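Local coordinates for protease VP4 (Blotched snakehead virus, PDB 2GEF), which is a viral serine protease with a serine/lysine catalytic dyad, probably cleaving the birnavirus structural polyprotein of which it is itself a part, at residues A[8-20]-A[36-48]. Residues are numbered along the deposited sequence; the frame is centred on the assembly and turned at random.
Sequences LLQTLAYKQPLGR and VAFGDNHSTSELY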
# COMPACT_ATOMS: atom_id res chain seq x y z
N LEU A 8 -12.79 -20.54 -5.03
CA LEU A 8 -11.93 -21.53 -5.57
C LEU A 8 -10.42 -21.41 -5.29
O LEU A 8 -9.84 -20.34 -5.10
CB LEU A 8 -12.23 -21.69 -7.03
CG LEU A 8 -12.35 -20.47 -7.83
CD1 LEU A 8 -10.98 -20.29 -8.42
CD2 LEU A 8 -13.51 -20.87 -8.86
N LEU A 9 -9.76 -22.53 -5.31
CA LEU A 9 -8.37 -22.56 -5.08
C LEU A 9 -7.63 -22.44 -6.41
O LEU A 9 -8.00 -23.11 -7.41
CB LEU A 9 -8.01 -23.91 -4.61
CG LEU A 9 -8.05 -24.30 -3.17
CD1 LEU A 9 -7.47 -25.85 -3.12
CD2 LEU A 9 -7.16 -23.25 -2.38
N GLN A 10 -6.56 -21.63 -6.41
CA GLN A 10 -5.76 -21.46 -7.58
C GLN A 10 -4.27 -21.40 -7.21
O GLN A 10 -3.83 -20.46 -6.57
CB GLN A 10 -6.22 -20.17 -8.32
CG GLN A 10 -5.43 -19.73 -9.66
CD GLN A 10 -5.44 -20.76 -10.71
OE1 GLN A 10 -4.35 -21.35 -11.14
NE2 GLN A 10 -6.63 -21.11 -11.08
N THR A 11 -3.48 -22.31 -7.70
CA THR A 11 -2.03 -22.19 -7.65
C THR A 11 -1.48 -21.06 -8.58
O THR A 11 -1.90 -20.92 -9.72
CB THR A 11 -1.39 -23.57 -7.91
OG1 THR A 11 -1.65 -24.40 -6.77
CG2 THR A 11 0.17 -23.50 -8.08
N LEU A 12 -0.54 -20.23 -8.05
CA LEU A 12 -0.07 -18.95 -8.65
C LEU A 12 1.44 -19.16 -8.72
O LEU A 12 2.01 -19.80 -7.82
CB LEU A 12 -0.42 -17.80 -7.63
CG LEU A 12 -1.84 -17.16 -7.54
CD1 LEU A 12 -1.87 -15.69 -6.80
CD2 LEU A 12 -2.29 -16.94 -8.95
N ALA A 13 2.12 -18.77 -9.81
CA ALA A 13 3.61 -18.70 -9.83
C ALA A 13 4.03 -17.28 -9.44
O ALA A 13 3.74 -16.38 -10.14
CB ALA A 13 4.18 -19.18 -11.18
N TYR A 14 4.58 -17.09 -8.26
CA TYR A 14 4.97 -15.76 -7.71
C TYR A 14 6.45 -15.43 -7.84
O TYR A 14 7.33 -16.23 -7.52
CB TYR A 14 4.30 -15.46 -6.27
CG TYR A 14 5.06 -14.62 -5.23
CD1 TYR A 14 5.28 -13.31 -5.43
CD2 TYR A 14 5.54 -15.19 -4.04
CE1 TYR A 14 6.05 -12.52 -4.60
CE2 TYR A 14 6.30 -14.40 -3.11
CZ TYR A 14 6.55 -13.01 -3.38
OH TYR A 14 7.36 -12.08 -2.50
N LYS A 15 6.73 -14.25 -8.40
CA LYS A 15 8.06 -13.64 -8.39
C LYS A 15 8.07 -12.28 -7.69
O LYS A 15 7.03 -11.58 -7.53
CB LYS A 15 8.54 -13.42 -9.78
CG LYS A 15 8.60 -14.67 -10.61
CD LYS A 15 9.60 -14.46 -11.69
CE LYS A 15 9.50 -15.52 -12.72
NZ LYS A 15 10.72 -15.52 -13.67
N GLN A 16 9.26 -11.91 -7.24
CA GLN A 16 9.38 -10.63 -6.64
C GLN A 16 9.79 -9.75 -7.82
O GLN A 16 10.45 -10.21 -8.74
CB GLN A 16 10.42 -10.63 -5.55
CG GLN A 16 11.35 -11.82 -5.55
CD GLN A 16 10.76 -12.97 -4.70
OE1 GLN A 16 10.41 -14.05 -5.25
NE2 GLN A 16 10.64 -12.74 -3.36
N PRO A 17 9.24 -8.54 -7.86
CA PRO A 17 9.71 -7.54 -8.75
C PRO A 17 11.23 -7.33 -8.60
O PRO A 17 11.76 -7.24 -7.49
CB PRO A 17 8.92 -6.32 -8.28
CG PRO A 17 7.66 -6.88 -7.85
CD PRO A 17 8.06 -8.11 -7.11
N LEU A 18 11.93 -7.34 -9.72
CA LEU A 18 13.24 -6.76 -9.77
C LEU A 18 12.89 -5.26 -9.72
O LEU A 18 12.05 -4.79 -10.54
CB LEU A 18 13.99 -7.20 -11.05
CG LEU A 18 15.03 -6.53 -11.99
CD1 LEU A 18 16.48 -6.83 -11.59
CD2 LEU A 18 14.71 -7.20 -13.33
N GLY A 19 13.42 -4.59 -8.69
CA GLY A 19 13.37 -3.13 -8.54
C GLY A 19 14.65 -2.47 -9.10
O GLY A 19 15.76 -2.99 -8.95
N ARG A 20 14.50 -1.31 -9.74
CA ARG A 20 15.61 -0.69 -10.38
C ARG A 20 15.71 0.82 -10.01
O ARG A 20 14.79 1.39 -9.38
CB ARG A 20 15.48 -0.99 -11.86
CG ARG A 20 15.11 0.11 -12.77
CD ARG A 20 14.74 -0.37 -14.16
NE ARG A 20 13.95 0.65 -14.89
CZ ARG A 20 14.42 1.47 -15.85
NH1 ARG A 20 15.68 1.41 -16.25
NH2 ARG A 20 13.60 2.37 -16.42
N VAL A 36 -0.46 -6.17 -6.02
CA VAL A 36 -0.32 -7.46 -6.71
C VAL A 36 -0.67 -7.20 -8.24
O VAL A 36 -1.48 -6.29 -8.59
CB VAL A 36 -1.18 -8.56 -6.05
CG1 VAL A 36 -0.95 -8.70 -4.55
CG2 VAL A 36 -2.68 -8.37 -6.34
N ALA A 37 -0.04 -7.98 -9.12
CA ALA A 37 -0.28 -7.97 -10.53
C ALA A 37 -0.08 -9.40 -11.07
O ALA A 37 0.70 -10.24 -10.47
CB ALA A 37 0.60 -7.03 -11.22
N PHE A 38 -0.83 -9.68 -12.14
CA PHE A 38 -0.89 -11.03 -12.83
C PHE A 38 -0.56 -10.99 -14.30
O PHE A 38 -1.23 -10.29 -15.02
CB PHE A 38 -2.28 -11.69 -12.60
CG PHE A 38 -2.78 -11.51 -11.18
CD1 PHE A 38 -3.56 -10.42 -10.84
CD2 PHE A 38 -2.41 -12.40 -10.20
CE1 PHE A 38 -3.96 -10.19 -9.48
CE2 PHE A 38 -2.80 -12.25 -8.89
CZ PHE A 38 -3.60 -11.10 -8.52
N GLY A 39 0.41 -11.78 -14.79
CA GLY A 39 0.45 -12.04 -16.27
C GLY A 39 0.30 -13.55 -16.60
O GLY A 39 0.06 -14.39 -15.69
N ASP A 40 0.45 -13.87 -17.89
CA ASP A 40 0.61 -15.24 -18.39
C ASP A 40 1.92 -15.58 -17.67
O ASP A 40 2.67 -14.69 -17.41
CB ASP A 40 0.89 -15.24 -19.95
CG ASP A 40 -0.02 -14.38 -20.74
OD1 ASP A 40 -1.15 -14.08 -20.30
OD2 ASP A 40 0.43 -14.00 -21.85
N ASN A 41 2.24 -16.76 -17.27
CA ASN A 41 3.66 -16.84 -16.72
C ASN A 41 3.84 -16.64 -15.25
O ASN A 41 4.11 -17.58 -14.57
CB ASN A 41 4.66 -15.88 -17.47
CG ASN A 41 6.15 -16.06 -16.99
OD1 ASN A 41 6.65 -15.34 -16.10
ND2 ASN A 41 6.86 -17.00 -17.62
N HIS A 42 3.68 -15.40 -14.77
CA HIS A 42 3.86 -15.05 -13.34
C HIS A 42 2.93 -13.93 -12.74
O HIS A 42 2.41 -13.09 -13.43
CB HIS A 42 5.40 -14.87 -13.02
CG HIS A 42 5.91 -13.49 -13.26
ND1 HIS A 42 5.46 -12.70 -14.30
CD2 HIS A 42 6.75 -12.70 -12.54
CE1 HIS A 42 6.00 -11.49 -14.21
NE2 HIS A 42 6.81 -11.47 -13.17
N SER A 43 2.81 -13.96 -11.43
CA SER A 43 2.20 -12.99 -10.59
C SER A 43 3.30 -12.33 -9.78
O SER A 43 4.36 -12.94 -9.59
CB SER A 43 1.18 -13.62 -9.63
OG SER A 43 0.31 -14.48 -10.37
N THR A 44 3.02 -11.08 -9.34
CA THR A 44 3.90 -10.27 -8.55
C THR A 44 3.16 -9.76 -7.28
O THR A 44 2.01 -9.63 -7.30
CB THR A 44 4.44 -8.95 -9.40
OG1 THR A 44 3.31 -8.17 -9.87
CG2 THR A 44 5.29 -9.38 -10.62
N SER A 45 3.91 -9.50 -6.21
CA SER A 45 3.43 -8.89 -4.96
C SER A 45 4.63 -8.08 -4.54
O SER A 45 5.82 -8.63 -4.47
CB SER A 45 3.24 -10.04 -3.91
OG SER A 45 2.67 -9.56 -2.79
N GLU A 46 4.35 -6.84 -4.16
CA GLU A 46 5.39 -5.83 -3.82
C GLU A 46 4.78 -4.91 -2.77
O GLU A 46 3.61 -4.65 -2.83
CB GLU A 46 5.41 -4.90 -5.05
CG GLU A 46 6.64 -4.55 -5.58
CD GLU A 46 6.46 -4.02 -7.01
OE1 GLU A 46 5.56 -4.50 -7.78
OE2 GLU A 46 7.22 -3.11 -7.38
N LEU A 47 5.57 -4.19 -1.98
CA LEU A 47 5.08 -2.94 -1.29
C LEU A 47 5.28 -1.71 -2.03
O LEU A 47 6.18 -1.59 -2.81
CB LEU A 47 5.79 -2.83 0.03
CG LEU A 47 5.41 -4.04 0.90
CD1 LEU A 47 6.18 -3.80 2.18
CD2 LEU A 47 3.95 -4.29 1.21
N TYR A 48 4.38 -0.79 -1.81
CA TYR A 48 4.44 0.61 -2.22
C TYR A 48 4.17 1.41 -0.97
O TYR A 48 3.55 0.89 -0.02
CB TYR A 48 3.35 0.98 -3.26
CG TYR A 48 3.57 0.57 -4.72
CD1 TYR A 48 3.96 -0.72 -5.09
CD2 TYR A 48 3.34 1.46 -5.71
CE1 TYR A 48 4.15 -1.07 -6.44
CE2 TYR A 48 3.54 1.13 -7.04
CZ TYR A 48 3.94 -0.10 -7.42
OH TYR A 48 4.08 -0.31 -8.86
O HOH W 1 7.71 -8.84 -2.63
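With CG of Lys15 anti to the carbonyl carbon (chi1 -58°) and the chain extended beyond it, the aliphatic part of this lysine passes the edge of the His42 imidazole, whose CG is swung between backbone N and carbonyl carbon (chi1 88°). The two side chains meet at about a right angle, CG of Lys15 lying 3.3 Å from CD2 of His42. Between the backbones, Ser43 N donates to Ala13 O (2.9 Å) and Lys15 N to Ser43 O (3.0 Å), both almost straight; they engage N and O of Ser43. This is parallel beta pairing, by which the short, weakly bonded strand 14-15 joins strand 43-52, itself antiparallel to 31-38 through a hairpin. Tyr14 projects from the same face as Ser43, with CE1 3.8 Å from CB of Ser45; a water hydrogen-bonded to Tyr14 OH donates to Ser45 O (2.6 Å). OG of Ser45 is hydrogen-bonded to Leu172 O, next to the catalytic Lys173, whose side chain is about 5 Å from that of Ser45. CG of Pro17 crosses the Glu46 side chain obliquely, 3.2 Å from its OE1, while OE2 is hydrogen-bonded to Asn127 ND2. At the other end, CD1 of Leu12 reaches the Phe38 ring edge at CE2, 4.1 Å away.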